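Local coordinates for protein arginine kinase (Anthopleura japonica, PDB 4RF6) that catalyses the reversible transfer of phosphate from ATP to L-arginine, giving phosphoarginine and ADP, as a phosphagen kinase with two tandem kinase units in one chain, at residues 31-39 / 88-96; 369-377 / 390-399. All blocks are in the same frame, centred on the assembly; numbering follows the deposited sequence.

Contact 1: 31-39 / 88-96; sequences KSLVKKYLT and LFDAIIEDY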
ATOM      1  N   LYS A  31      -8.113 -35.755   9.871  1.00 46.61           N
ATOM      2  CA  LYS A  31      -7.189 -35.397   8.798  1.00 45.99           C
ATOM      3  C   LYS A  31      -5.777 -35.171   9.334  1.00 40.75           C
ATOM      4  O   LYS A  31      -4.859 -34.847   8.576  1.00 38.83           O
ATOM      5  CB  LYS A  31      -7.670 -34.129   8.095  1.00 49.78           C
ATOM      6  CG  LYS A  31      -9.073 -34.227   7.522  1.00 53.89           C
ATOM      7  CD  LYS A  31      -9.101 -35.070   6.258  1.00 57.69           C
ATOM      8  CE  LYS A  31      -9.382 -34.212   5.029  1.00 61.50           C
ATOM      9  NZ  LYS A  31     -10.666 -33.462   5.158  1.00 63.67           N
ATOM     10  N   SER A  32      -5.616 -35.332  10.644  1.00 38.53           N
ATOM     11  CA  SER A  32      -4.310 -35.177  11.284  1.00 36.23           C
ATOM     12  C   SER A  32      -3.311 -36.174  10.713  1.00 32.54           C
ATOM     13  O   SER A  32      -3.568 -37.379  10.690  1.00 29.10           O
ATOM     14  CB  SER A  32      -4.420 -35.357  12.795  1.00 35.58           C
ATOM     15  OG  SER A  32      -3.145 -35.377  13.401  1.00 39.48           O
ATOM     16  N   LEU A  33      -2.173 -35.665  10.247  1.00 29.38           N
ATOM     17  CA  LEU A  33      -1.151 -36.518   9.653  1.00 27.59           C
ATOM     18  C   LEU A  33      -0.482 -37.403  10.699  1.00 30.14           C
ATOM     19  O   LEU A  33      -0.117 -38.543  10.404  1.00 30.15           O
ATOM     20  CB  LEU A  33      -0.125 -35.692   8.870  1.00 23.94           C
ATOM     21  CG  LEU A  33      -0.704 -34.998   7.630  1.00 27.79           C
ATOM     22  CD1 LEU A  33       0.369 -34.346   6.762  1.00 28.68           C
ATOM     23  CD2 LEU A  33      -1.511 -35.989   6.807  1.00 27.41           C
ATOM     24  N   VAL A  34      -0.327 -36.896  11.921  1.00 29.86           N
ATOM     25  CA  VAL A  34       0.255 -37.712  12.987  1.00 29.72           C
ATOM     26  C   VAL A  34      -0.697 -38.844  13.391  1.00 29.12           C
ATOM     27  O   VAL A  34      -0.263 -39.968  13.653  1.00 26.84           O
ATOM     28  CB  VAL A  34       0.699 -36.879  14.223  1.00 22.21           C
ATOM     29  CG1 VAL A  34      -0.494 -36.220  14.905  1.00 25.06           C
ATOM     30  CG2 VAL A  34       1.457 -37.765  15.213  1.00 21.69           C
ATOM     31  N   LYS A  35      -1.994 -38.553  13.422  1.00 33.03           N
ATOM     32  CA  LYS A  35      -2.991 -39.579  13.713  1.00 34.43           C
ATOM     33  C   LYS A  35      -2.966 -40.626  12.608  1.00 33.92           C
ATOM     34  O   LYS A  35      -3.037 -41.831  12.863  1.00 31.02           O
ATOM     35  CB  LYS A  35      -4.391 -38.967  13.808  1.00 37.06           C
ATOM     36  CG  LYS A  35      -5.508 -39.959  13.484  1.00 40.76           C
ATOM     37  CD  LYS A  35      -6.845 -39.515  14.050  1.00 42.56           C
ATOM     38  CE  LYS A  35      -7.829 -40.678  14.105  1.00 42.76           C
ATOM     39  NZ  LYS A  35      -8.975 -40.378  15.010  1.00 44.76           N
ATOM     40  N   LYS A  36      -2.852 -40.143  11.377  1.00 33.72           N
ATOM     41  CA  LYS A  36      -2.888 -41.000  10.202  1.00 37.06           C
ATOM     42  C   LYS A  36      -1.687 -41.954  10.130  1.00 36.15           C
ATOM     43  O   LYS A  36      -1.813 -43.093   9.673  1.00 37.20           O
ATOM     44  CB  LYS A  36      -2.981 -40.141   8.935  1.00 39.92           C
ATOM     45  CG  LYS A  36      -3.254 -40.929   7.665  1.00 45.09           C
ATOM     46  CD  LYS A  36      -3.422 -40.019   6.451  1.00 45.29           C
ATOM     47  CE  LYS A  36      -4.656 -39.138   6.566  1.00 45.53           C
ATOM     48  NZ  LYS A  36      -4.918 -38.372   5.308  1.00 44.10           N
ATOM     49  N   TYR A  37      -0.528 -41.506  10.601  1.00 33.20           N
ATOM     50  CA  TYR A  37       0.693 -42.286  10.403  1.00 33.19           C
ATOM     51  C   TYR A  37       1.437 -42.744  11.659  1.00 31.55           C
ATOM     52  O   TYR A  37       2.355 -43.561  11.562  1.00 33.00           O
ATOM     53  CB  TYR A  37       1.636 -41.547   9.458  1.00 30.89           C
ATOM     54  CG  TYR A  37       1.014 -41.324   8.109  1.00 33.33           C
ATOM     55  CD1 TYR A  37       0.783 -42.391   7.254  1.00 32.64           C
ATOM     56  CD2 TYR A  37       0.636 -40.052   7.698  1.00 34.29           C
ATOM     57  CE1 TYR A  37       0.209 -42.200   6.021  1.00 35.65           C
ATOM     58  CE2 TYR A  37       0.060 -39.848   6.465  1.00 34.86           C
ATOM     59  CZ  TYR A  37      -0.153 -40.926   5.632  1.00 35.15           C
ATOM     60  OH  TYR A  37      -0.728 -40.737   4.401  1.00 35.80           O
ATOM     61  N   LEU A  38       1.064 -42.227  12.824  1.00 27.42           N
ATOM     62  CA  LEU A  38       1.585 -42.805  14.054  1.00 27.31           C
ATOM     63  C   LEU A  38       0.691 -43.962  14.481  1.00 30.05           C
ATOM     64  O   LEU A  38      -0.238 -43.788  15.274  1.00 30.95           O
ATOM     65  CB  LEU A  38       1.698 -41.784  15.182  1.00 26.51           C
ATOM     66  CG  LEU A  38       2.369 -42.358  16.440  1.00 30.52           C
ATOM     67  CD1 LEU A  38       3.876 -42.392  16.284  1.00 28.52           C
ATOM     68  CD2 LEU A  38       1.969 -41.576  17.666  1.00 30.24           C
ATOM     69  N   THR A  39       0.971 -45.136  13.923  1.00 31.57           N
ATOM     70  CA  THR A  39       0.262 -46.359  14.259  1.00 32.69           C
ATOM     71  C   THR A  39       0.994 -47.012  15.433  1.00 33.57           C
ATOM     72  O   THR A  39       2.162 -46.690  15.682  1.00 31.22           O
ATOM     73  CB  THR A  39       0.199 -47.304  13.047  1.00 36.30           C
ATOM     74  OG1 THR A  39       1.525 -47.692  12.668  1.00 38.02           O
ATOM     75  CG2 THR A  39      -0.488 -46.616  11.860  1.00 35.70           C
ATOM     76  N   LEU A  88       7.802 -42.425  10.318  1.00 32.90           N
ATOM     77  CA  LEU A  88       6.740 -41.463  10.596  1.00 32.53           C
ATOM     78  C   LEU A  88       6.809 -40.282   9.625  1.00 30.87           C
ATOM     79  O   LEU A  88       5.860 -40.030   8.878  1.00 30.83           O
ATOM     80  CB  LEU A  88       6.823 -40.963  12.043  1.00 29.81           C
ATOM     81  CG  LEU A  88       5.779 -39.916  12.438  1.00 28.43           C
ATOM     82  CD1 LEU A  88       4.377 -40.472  12.269  1.00 31.00           C
ATOM     83  CD2 LEU A  88       5.983 -39.461  13.863  1.00 24.54           C
ATOM     84  N   PHE A  89       7.934 -39.569   9.638  1.00 28.70           N
ATOM     85  CA  PHE A  89       8.102 -38.363   8.815  1.00 25.34           C
ATOM     86  C   PHE A  89       7.936 -38.602   7.306  1.00 24.20           C
ATOM     87  O   PHE A  89       7.322 -37.783   6.615  1.00 25.16           O
ATOM     88  CB  PHE A  89       9.452 -37.682   9.099  1.00 21.59           C
ATOM     89  CG  PHE A  89       9.486 -36.902  10.392  1.00 22.88           C
ATOM     90  CD1 PHE A  89       8.984 -35.608  10.451  1.00 20.50           C
ATOM     91  CD2 PHE A  89      10.030 -37.460  11.543  1.00 22.39           C
ATOM     92  CE1 PHE A  89       9.012 -34.884  11.637  1.00 24.14           C
ATOM     93  CE2 PHE A  89      10.068 -36.744  12.738  1.00 20.10           C
ATOM     94  CZ  PHE A  89       9.553 -35.455  12.786  1.00 23.01           C
ATOM     95  N   ASP A  90       8.476 -39.708   6.796  1.00 23.23           N
ATOM     96  CA  ASP A  90       8.391 -39.993   5.357  1.00 26.75           C
ATOM     97  C   ASP A  90       6.949 -40.047   4.867  1.00 30.44           C
ATOM     98  O   ASP A  90       6.596 -39.455   3.843  1.00 31.69           O
ATOM     99  CB  ASP A  90       9.086 -41.313   5.010  1.00 28.30           C
ATOM    100  CG  ASP A  90      10.590 -41.238   5.160  1.00 32.60           C
ATOM    101  OD1 ASP A  90      11.113 -40.117   5.326  1.00 30.77           O
ATOM    102  OD2 ASP A  90      11.243 -42.304   5.104  1.00 37.64           O
ATOM    103  N   ALA A  91       6.122 -40.776   5.605  1.00 31.84           N
ATOM    104  CA  ALA A  91       4.710 -40.903   5.270  1.00 30.89           C
ATOM    105  C   ALA A  91       4.024 -39.543   5.339  1.00 27.32           C
ATOM    106  O   ALA A  91       3.271 -39.167   4.441  1.00 26.81           O
ATOM    107  CB  ALA A  91       4.040 -41.885   6.206  1.00 32.89           C
ATOM    108  N   ILE A  92       4.291 -38.811   6.414  1.00 24.97           N
ATOM    109  CA  ILE A  92       3.722 -37.480   6.598  1.00 25.09           C
ATOM    110  C   ILE A  92       4.116 -36.544   5.450  1.00 27.72           C
ATOM    111  O   ILE A  92       3.270 -35.848   4.885  1.00 29.16           O
ATOM    112  CB  ILE A  92       4.150 -36.874   7.946  1.00 24.58           C
ATOM    113  CG1 ILE A  92       3.502 -37.637   9.102  1.00 27.48           C
ATOM    114  CG2 ILE A  92       3.791 -35.390   8.011  1.00 22.78           C
ATOM    115  CD1 ILE A  92       3.818 -37.072  10.475  1.00 25.50           C
ATOM    116  N   ILE A  93       5.400 -36.541   5.109  1.00 27.69           N
ATOM    117  CA  ILE A  93       5.906 -35.685   4.040  1.00 28.38           C
ATOM    118  C   ILE A  93       5.234 -36.002   2.705  1.00 31.15           C
ATOM    119  O   ILE A  93       4.682 -35.111   2.050  1.00 30.44           O
ATOM    120  CB  ILE A  93       7.442 -35.816   3.889  1.00 24.81           C
ATOM    121  CG1 ILE A  93       8.161 -35.074   5.018  1.00 21.88           C
ATOM    122  CG2 ILE A  93       7.894 -35.279   2.532  1.00 20.75           C
ATOM    123  CD1 ILE A  93       9.547 -35.640   5.349  1.00 21.40           C
ATOM    124  N   GLU A  94       5.270 -37.271   2.307  1.00 32.98           N
ATOM    125  CA  GLU A  94       4.729 -37.667   1.009  1.00 32.91           C
ATOM    126  C   GLU A  94       3.206 -37.499   0.912  1.00 32.65           C
ATOM    127  O   GLU A  94       2.658 -37.420  -0.189  1.00 36.80           O
ATOM    128  CB  GLU A  94       5.172 -39.089   0.636  1.00 32.49           C
ATOM    129  CG  GLU A  94       6.670 -39.208   0.344  1.00 32.89           C
ATOM    130  CD  GLU A  94       7.064 -40.578  -0.189  1.00 36.88           C
ATOM    131  OE1 GLU A  94       6.244 -41.514  -0.086  1.00 38.53           O
ATOM    132  OE2 GLU A  94       8.191 -40.711  -0.714  1.00 38.60           O
ATOM    133  N   ASP A  95       2.528 -37.445   2.057  1.00 29.44           N
ATOM    134  CA  ASP A  95       1.103 -37.115   2.082  1.00 29.66           C
ATOM    135  C   ASP A  95       0.923 -35.621   1.848  1.00 30.75           C
ATOM    136  O   ASP A  95       0.353 -35.208   0.836  1.00 32.67           O
ATOM    137  CB  ASP A  95       0.478 -37.502   3.426  1.00 32.08           C
ATOM    138  CG  ASP A  95      -1.049 -37.384   3.433  1.00 34.60           C
ATOM    139  OD1 ASP A  95      -1.600 -36.407   2.885  1.00 36.52           O
ATOM    140  OD2 ASP A  95      -1.702 -38.282   4.002  1.00 34.74           O
ATOM    141  N   TYR A  96       1.401 -34.818   2.799  1.00 25.51           N
ATOM    142  CA  TYR A  96       1.253 -33.364   2.745  1.00 25.30           C
ATOM    143  C   TYR A  96       1.743 -32.787   1.427  1.00 24.36           C
ATOM    144  O   TYR A  96       1.119 -31.883   0.880  1.00 23.83           O
ATOM    145  CB  TYR A  96       2.010 -32.694   3.901  1.00 25.84           C
ATOM    146  CG  TYR A  96       1.874 -31.175   3.951  1.00 26.05           C
ATOM    147  CD1 TYR A  96       2.693 -30.352   3.182  1.00 28.18           C
ATOM    148  CD2 TYR A  96       0.934 -30.571   4.774  1.00 25.90           C
ATOM    149  CE1 TYR A  96       2.572 -28.972   3.224  1.00 23.82           C
ATOM    150  CE2 TYR A  96       0.805 -29.190   4.826  1.00 26.49           C
ATOM    151  CZ  TYR A  96       1.627 -28.400   4.047  1.00 25.75           C
ATOM    152  OH  TYR A  96       1.514 -27.032   4.096  1.00 27.51           O
TER
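Tyr37 and Asp95 find each other through their first torsions: the tyrosine swings CG away from its carbonyl carbon (chi1 -60°), while Asp95 holds CG trans to its own N, and the phenol meets the carboxylate. Tyr37 OH donates to Asp95 OD2 at 2.7 Å, arriving on the anti side of the carboxylate and somewhat out of its plane. OD2 lies at the edge of the phenol ring, in the ring plane, and the two flat groups stand 76° apart. The same oxygen also faces Lys36, whose NZ forms a long, weak salt bridge to Asp95 OD2 at 3.5 Å; the extended start of the lysine chain lays its CD against that oxygen too, and the bend at chi3 then turns CE and NZ. A nearby ammonium would be expected to favour the charged carboxylate.

The Tyr37 ring is sandwiched off-centre between Lys36 CG and, on the opposite face, Ala91 CB, which makes a CH-pi contact 3.8 Å from the ring centroid. These residues pair two helices of the small, all-helical N-terminal domain of a phosphagen kinase: the short helix 33-37 crosses 88-96 at 124°, axes 9.5 Å apart at closest approach.

One turn before Tyr37, Leu33 works its two methyls separately. CD1 packs 3.8 Å from Ile92 CG2 and 3.7 Å from Tyr96 CB, whereas CD2 lies against the Asp95 carboxylate. At the other end Leu88 CD1 fits against the Tyr37 carbonyl and Leu38 CB. Behind this seam, Leu33 and Val34 share backbone hydrogen bonds with Gly71 and Val72, and Ile92 leans on Val74; Gly71, Val72 and Val74 belong to a loop assigned by similarity to substrate binding.

Contact 2: 369-377 / 390-399; sequences KRSVFPEVL and LTPELFDSLK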
ATOM      1  N   LYS A 369     -16.252  -5.410 -22.076  1.00 41.40           N
ATOM      2  CA  LYS A 369     -17.314  -4.560 -21.539  1.00 43.12           C
ATOM      3  C   LYS A 369     -17.074  -3.076 -21.853  1.00 41.63           C
ATOM      4  O   LYS A 369     -18.021  -2.288 -21.963  1.00 43.39           O
ATOM      5  CB  LYS A 369     -17.457  -4.805 -20.031  1.00 46.46           C
ATOM      6  CG  LYS A 369     -18.330  -3.813 -19.265  1.00 50.17           C
ATOM      7  CD  LYS A 369     -19.011  -4.479 -18.060  1.00 53.06           C
ATOM      8  CE  LYS A 369     -18.191  -5.655 -17.514  1.00 54.36           C
ATOM      9  NZ  LYS A 369     -18.718  -6.233 -16.236  1.00 54.92           N
ATOM     10  N   ARG A 370     -15.806  -2.707 -22.015  1.00 37.57           N
ATOM     11  CA  ARG A 370     -15.445  -1.332 -22.357  1.00 35.52           C
ATOM     12  C   ARG A 370     -15.481  -1.089 -23.869  1.00 35.53           C
ATOM     13  O   ARG A 370     -15.368   0.049 -24.324  1.00 33.36           O
ATOM     14  CB  ARG A 370     -14.057  -0.982 -21.804  1.00 31.23           C
ATOM     15  CG  ARG A 370     -13.969  -0.945 -20.282  1.00 30.73           C
ATOM     16  CD  ARG A 370     -12.655  -0.330 -19.806  1.00 28.66           C
ATOM     17  NE  ARG A 370     -12.729   0.087 -18.408  1.00 28.12           N
ATOM     18  CZ  ARG A 370     -11.822   0.841 -17.790  1.00 25.94           C
ATOM     19  NH1 ARG A 370     -10.747   1.270 -18.437  1.00 20.61           N
ATOM     20  NH2 ARG A 370     -11.993   1.163 -16.516  1.00 26.24           N
ATOM     21  N   SER A 371     -15.651  -2.159 -24.642  1.00 36.59           N
ATOM     22  CA  SER A 371     -15.649  -2.065 -26.102  1.00 37.44           C
ATOM     23  C   SER A 371     -16.927  -1.427 -26.631  1.00 37.67           C
ATOM     24  O   SER A 371     -17.036  -1.123 -27.822  1.00 36.32           O
ATOM     25  CB  SER A 371     -15.509  -3.455 -26.719  1.00 40.03           C
ATOM     26  OG  SER A 371     -16.631  -4.259 -26.402  1.00 37.95           O
ATOM     27  N   VAL A 372     -17.888  -1.222 -25.737  1.00 41.18           N
ATOM     28  CA  VAL A 372     -19.226  -0.780 -26.106  1.00 43.85           C
ATOM     29  C   VAL A 372     -19.599   0.522 -25.386  1.00 41.47           C
ATOM     30  O   VAL A 372     -19.174   0.744 -24.253  1.00 39.45           O
ATOM     31  CB  VAL A 372     -20.240  -1.908 -25.792  1.00 48.70           C
ATOM     32  CG1 VAL A 372     -21.610  -1.360 -25.420  1.00 50.43           C
ATOM     33  CG2 VAL A 372     -20.329  -2.872 -26.964  1.00 48.65           C
ATOM     34  N   PHE A 373     -20.365   1.387 -26.054  1.00 40.91           N
ATOM     35  CA  PHE A 373     -20.865   2.620 -25.446  1.00 38.60           C
ATOM     36  C   PHE A 373     -21.548   2.332 -24.112  1.00 39.13           C
ATOM     37  O   PHE A 373     -22.372   1.423 -24.015  1.00 41.98           O
ATOM     38  CB  PHE A 373     -21.843   3.323 -26.387  1.00 37.06           C
ATOM     39  CG  PHE A 373     -22.233   4.702 -25.936  1.00 35.61           C
ATOM     40  CD1 PHE A 373     -21.471   5.803 -26.300  1.00 35.19           C
ATOM     41  CD2 PHE A 373     -23.361   4.897 -25.146  1.00 34.63           C
ATOM     42  CE1 PHE A 373     -21.823   7.075 -25.890  1.00 35.69           C
ATOM     43  CE2 PHE A 373     -23.722   6.160 -24.732  1.00 35.52           C
ATOM     44  CZ  PHE A 373     -22.949   7.257 -25.102  1.00 36.37           C
ATOM     45  N   PRO A 374     -21.199   3.106 -23.075  1.00 36.68           N
ATOM     46  CA  PRO A 374     -21.757   2.883 -21.736  1.00 35.78           C
ATOM     47  C   PRO A 374     -23.269   3.087 -21.738  1.00 39.45           C
ATOM     48  O   PRO A 374     -23.728   4.230 -21.683  1.00 39.62           O
ATOM     49  CB  PRO A 374     -21.082   3.969 -20.884  1.00 31.61           C
ATOM     50  CG  PRO A 374     -19.898   4.434 -21.695  1.00 31.87           C
ATOM     51  CD  PRO A 374     -20.307   4.277 -23.120  1.00 33.38           C
ATOM     52  N   GLU A 375     -24.023   1.992 -21.785  1.00 45.61           N
ATOM     53  CA  GLU A 375     -25.482   2.049 -21.882  1.00 49.36           C
ATOM     54  C   GLU A 375     -26.140   2.862 -20.765  1.00 45.45           C
ATOM     55  O   GLU A 375     -27.181   3.483 -20.979  1.00 44.53           O
ATOM     56  CB  GLU A 375     -26.071   0.635 -21.910  1.00 55.89           C
ATOM     57  CG  GLU A 375     -27.406   0.517 -22.644  1.00 63.42           C
ATOM     58  CD  GLU A 375     -27.249   0.596 -24.155  1.00 70.58           C
ATOM     59  OE1 GLU A 375     -26.119   0.389 -24.647  1.00 73.40           O
ATOM     60  OE2 GLU A 375     -28.255   0.865 -24.851  1.00 72.50           O
ATOM     61  N   VAL A 376     -25.526   2.863 -19.582  1.00 43.51           N
ATOM     62  CA  VAL A 376     -26.068   3.585 -18.428  1.00 43.44           C
ATOM     63  C   VAL A 376     -26.206   5.090 -18.684  1.00 44.76           C
ATOM     64  O   VAL A 376     -26.994   5.771 -18.027  1.00 44.63           O
ATOM     65  CB  VAL A 376     -25.226   3.358 -17.147  1.00 44.28           C
ATOM     66  CG1 VAL A 376     -25.058   1.878 -16.858  1.00 44.79           C
ATOM     67  CG2 VAL A 376     -23.864   4.024 -17.269  1.00 43.03           C
ATOM     68  N   LEU A 377     -25.439   5.601 -19.642  1.00 45.93           N
ATOM     69  CA  LEU A 377     -25.476   7.021 -19.970  1.00 50.16           C
ATOM     70  C   LEU A 377     -26.733   7.378 -20.760  1.00 57.13           C
ATOM     71  O   LEU A 377     -27.150   8.536 -20.791  1.00 57.10           O
ATOM     72  CB  LEU A 377     -24.230   7.430 -20.759  1.00 47.44           C
ATOM     73  CG  LEU A 377     -22.903   7.448 -20.004  1.00 46.39           C
ATOM     74  CD1 LEU A 377     -21.765   7.927 -20.897  1.00 45.23           C
ATOM     75  CD2 LEU A 377     -23.015   8.321 -18.766  1.00 45.70           C
ATOM     76  N   LEU A 390     -20.473  13.122 -24.316  1.00 28.43           N
ATOM     77  CA  LEU A 390     -20.003  11.863 -24.886  1.00 29.34           C
ATOM     78  C   LEU A 390     -21.052  11.223 -25.796  1.00 31.15           C
ATOM     79  O   LEU A 390     -21.841  10.390 -25.354  1.00 31.27           O
ATOM     80  CB  LEU A 390     -19.575  10.868 -23.801  1.00 27.36           C
ATOM     81  CG  LEU A 390     -18.858   9.628 -24.343  1.00 31.02           C
ATOM     82  CD1 LEU A 390     -17.442   9.972 -24.744  1.00 34.35           C
ATOM     83  CD2 LEU A 390     -18.857   8.474 -23.359  1.00 31.51           C
ATOM     84  N   THR A 391     -21.058  11.616 -27.064  1.00 32.81           N
ATOM     85  CA  THR A 391     -21.908  10.970 -28.059  1.00 35.03           C
ATOM     86  C   THR A 391     -21.288   9.624 -28.434  1.00 37.70           C
ATOM     87  O   THR A 391     -20.088   9.417 -28.237  1.00 34.94           O
ATOM     88  CB  THR A 391     -22.027  11.836 -29.313  1.00 35.39           C
ATOM     89  OG1 THR A 391     -20.852  11.667 -30.115  1.00 40.71           O
ATOM     90  CG2 THR A 391     -22.165  13.297 -28.934  1.00 33.87           C
ATOM     91  N   PRO A 392     -22.105   8.690 -28.950  1.00 42.64           N
ATOM     92  CA  PRO A 392     -21.560   7.406 -29.405  1.00 42.23           C
ATOM     93  C   PRO A 392     -20.549   7.538 -30.552  1.00 39.24           C
ATOM     94  O   PRO A 392     -19.603   6.748 -30.608  1.00 40.93           O
ATOM     95  CB  PRO A 392     -22.806   6.647 -29.865  1.00 46.34           C
ATOM     96  CG  PRO A 392     -23.902   7.193 -29.008  1.00 44.97           C
ATOM     97  CD  PRO A 392     -23.578   8.661 -28.861  1.00 44.60           C
ATOM     98  N   GLU A 393     -20.747   8.502 -31.448  1.00 38.01           N
ATOM     99  CA  GLU A 393     -19.791   8.739 -32.529  1.00 41.82           C
ATOM    100  C   GLU A 393     -18.454   9.191 -31.961  1.00 39.34           C
ATOM    101  O   GLU A 393     -17.391   8.714 -32.372  1.00 40.80           O
ATOM    102  CB  GLU A 393     -20.303   9.803 -33.503  1.00 48.39           C
ATOM    103  CG  GLU A 393     -21.719   9.582 -34.006  1.00 54.20           C
ATOM    104  CD  GLU A 393     -22.770  10.063 -33.023  1.00 58.18           C
ATOM    105  OE1 GLU A 393     -23.818   9.400 -32.902  1.00 61.36           O
ATOM    106  OE2 GLU A 393     -22.547  11.106 -32.375  1.00 58.49           O
ATOM    107  N   LEU A 394     -18.517  10.125 -31.016  1.00 35.50           N
ATOM    108  CA  LEU A 394     -17.328  10.614 -30.332  1.00 34.37           C
ATOM    109  C   LEU A 394     -16.657   9.453 -29.599  1.00 30.83           C
ATOM    110  O   LEU A 394     -15.435   9.294 -29.653  1.00 33.42           O
ATOM    111  CB  LEU A 394     -17.707  11.732 -29.353  1.00 37.82           C
ATOM    112  CG  LEU A 394     -16.633  12.621 -28.727  1.00 42.30           C
ATOM    113  CD1 LEU A 394     -17.218  13.980 -28.399  1.00 42.22           C
ATOM    114  CD2 LEU A 394     -16.073  12.006 -27.467  1.00 46.97           C
ATOM    115  N   PHE A 395     -17.468   8.645 -28.919  1.00 25.50           N
ATOM    116  CA  PHE A 395     -16.977   7.461 -28.228  1.00 30.10           C
ATOM    117  C   PHE A 395     -16.247   6.532 -29.195  1.00 33.82           C
ATOM    118  O   PHE A 395     -15.148   6.056 -28.903  1.00 33.06           O
ATOM    119  CB  PHE A 395     -18.132   6.713 -27.560  1.00 33.25           C
ATOM    120  CG  PHE A 395     -17.707   5.449 -26.854  1.00 34.64           C
ATOM    121  CD1 PHE A 395     -17.018   5.508 -25.647  1.00 33.32           C
ATOM    122  CD2 PHE A 395     -18.003   4.204 -27.391  1.00 32.96           C
ATOM    123  CE1 PHE A 395     -16.627   4.349 -24.994  1.00 34.58           C
ATOM    124  CE2 PHE A 395     -17.617   3.041 -26.744  1.00 34.18           C
ATOM    125  CZ  PHE A 395     -16.930   3.111 -25.543  1.00 34.34           C
ATOM    126  N   ASP A 396     -16.859   6.286 -30.349  1.00 35.54           N
ATOM    127  CA  ASP A 396     -16.271   5.400 -31.344  1.00 39.14           C
ATOM    128  C   ASP A 396     -14.951   5.934 -31.910  1.00 40.05           C
ATOM    129  O   ASP A 396     -14.010   5.167 -32.131  1.00 41.27           O
ATOM    130  CB  ASP A 396     -17.262   5.113 -32.476  1.00 46.45           C
ATOM    131  CG  ASP A 396     -18.332   4.117 -32.079  1.00 53.80           C
ATOM    132  OD1 ASP A 396     -19.420   4.137 -32.699  1.00 56.75           O
ATOM    133  OD2 ASP A 396     -18.088   3.320 -31.148  1.00 56.50           O
ATOM    134  N   SER A 397     -14.879   7.244 -32.129  1.00 37.51           N
ATOM    135  CA  SER A 397     -13.677   7.852 -32.696  1.00 39.08           C
ATOM    136  C   SER A 397     -12.494   7.854 -31.725  1.00 38.10           C
ATOM    137  O   SER A 397     -11.341   7.979 -32.149  1.00 41.88           O
ATOM    138  CB  SER A 397     -13.966   9.274 -33.205  1.00 43.31           C
ATOM    139  OG  SER A 397     -14.540  10.088 -32.192  1.00 47.90           O
ATOM    140  N   LEU A 398     -12.772   7.696 -30.432  1.00 34.43           N
ATOM    141  CA  LEU A 398     -11.728   7.812 -29.407  1.00 31.11           C
ATOM    142  C   LEU A 398     -11.444   6.536 -28.599  1.00 33.22           C
ATOM    143  O   LEU A 398     -10.365   6.401 -28.022  1.00 31.75           O
ATOM    144  CB  LEU A 398     -12.061   8.959 -28.441  1.00 33.72           C
ATOM    145  CG  LEU A 398     -12.159  10.366 -29.044  1.00 33.18           C
ATOM    146  CD1 LEU A 398     -12.593  11.379 -27.999  1.00 32.69           C
ATOM    147  CD2 LEU A 398     -10.828  10.782 -29.660  1.00 33.36           C
ATOM    148  N   LYS A 399     -12.397   5.607 -28.563  1.00 34.22           N
ATOM    149  CA  LYS A 399     -12.338   4.472 -27.631  1.00 35.23           C
ATOM    150  C   LYS A 399     -11.093   3.581 -27.742  1.00 37.67           C
ATOM    151  O   LYS A 399     -10.777   2.831 -26.814  1.00 37.19           O
ATOM    152  CB  LYS A 399     -13.612   3.622 -27.727  1.00 37.30           C
ATOM    153  CG  LYS A 399     -13.811   2.924 -29.069  1.00 41.15           C
ATOM    154  CD  LYS A 399     -15.246   2.442 -29.239  1.00 43.26           C
ATOM    155  CE  LYS A 399     -15.362   1.408 -30.351  1.00 47.18           C
ATOM    156  NZ  LYS A 399     -14.772   0.096 -29.943  1.00 50.59           N
TER
HETATM  157  O   HOH W   1     -12.927   1.207 -24.722  1.00 25.45           O
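Aromatic contacts dominate where Phe373 meets Phe395. The edge of the Phe373 ring turns toward the face of Phe395 in an offset edge-to-face pair, centroids 5.6 Å apart and planes at 86°. Phe373 keeps CG opposite its backbone N (chi1 -171°), which sends its ring toward the start of helix 392-398. There Pro392 CG sits over one face, a CH-pi contact 3.9 Å from the Phe373 centroid, and Pro374 CD covers the opposite face. Leu390 O lies in the plane of the Phe373 ring, at its edge, 3.3 Å from Phe373 CZ. Phe395 is sandwiched as well: Lys399 CB lies over the centre of one face, and Pro374 CD and Phe373 CA make CH-pi contacts with the other.

Aliphatic packing continues the seam at Leu390, whose CD2 comes 3.8 Å from Leu377 CD1 and also touches Phe373 CE1.

Polar contacts are fewer. A weak hydrogen bond runs from Lys399 NZ to Ser371 O at 3.3 Å, and a water near Arg370 O and, more distantly, Lys399 O may link the two. Within 390-399, Thr391 N-caps the helix, OG1 accepting from Leu394 N at 2.9 Å and in turn donating to Glu393 OE2.

The contact joins the chain leaving the long helix 344-370 to helix 392-398 and the residues just before it. Helix 409-418 lies alongside: Tyr410 touches Arg370 and Pro374, Ile413 meets Leu390, Leu409 meets Phe395, and Asp411 forms a salt bridge with Arg370.

Contact 1 closes before contact 2 opens, and their centres are 59 Å apart, with nearest atoms about 35 Å away. They share no helix or sheet. Contact 1 joins helices 33-37 and 86-96 in the N-terminal domain of the first repeat, ahead of that repeat's eight-stranded antiparallel sheet. Contact 2 lies at the entry to the second repeat: the chain leaves helix 344-370, which runs up to the approximate boundary between the repeats, and folds against helix 392-398, ahead of the second eight-stranded sheet. Contact 1 sits near a putative substrate site, contact 2 at the junction of the two kinase units, away from annotated sites.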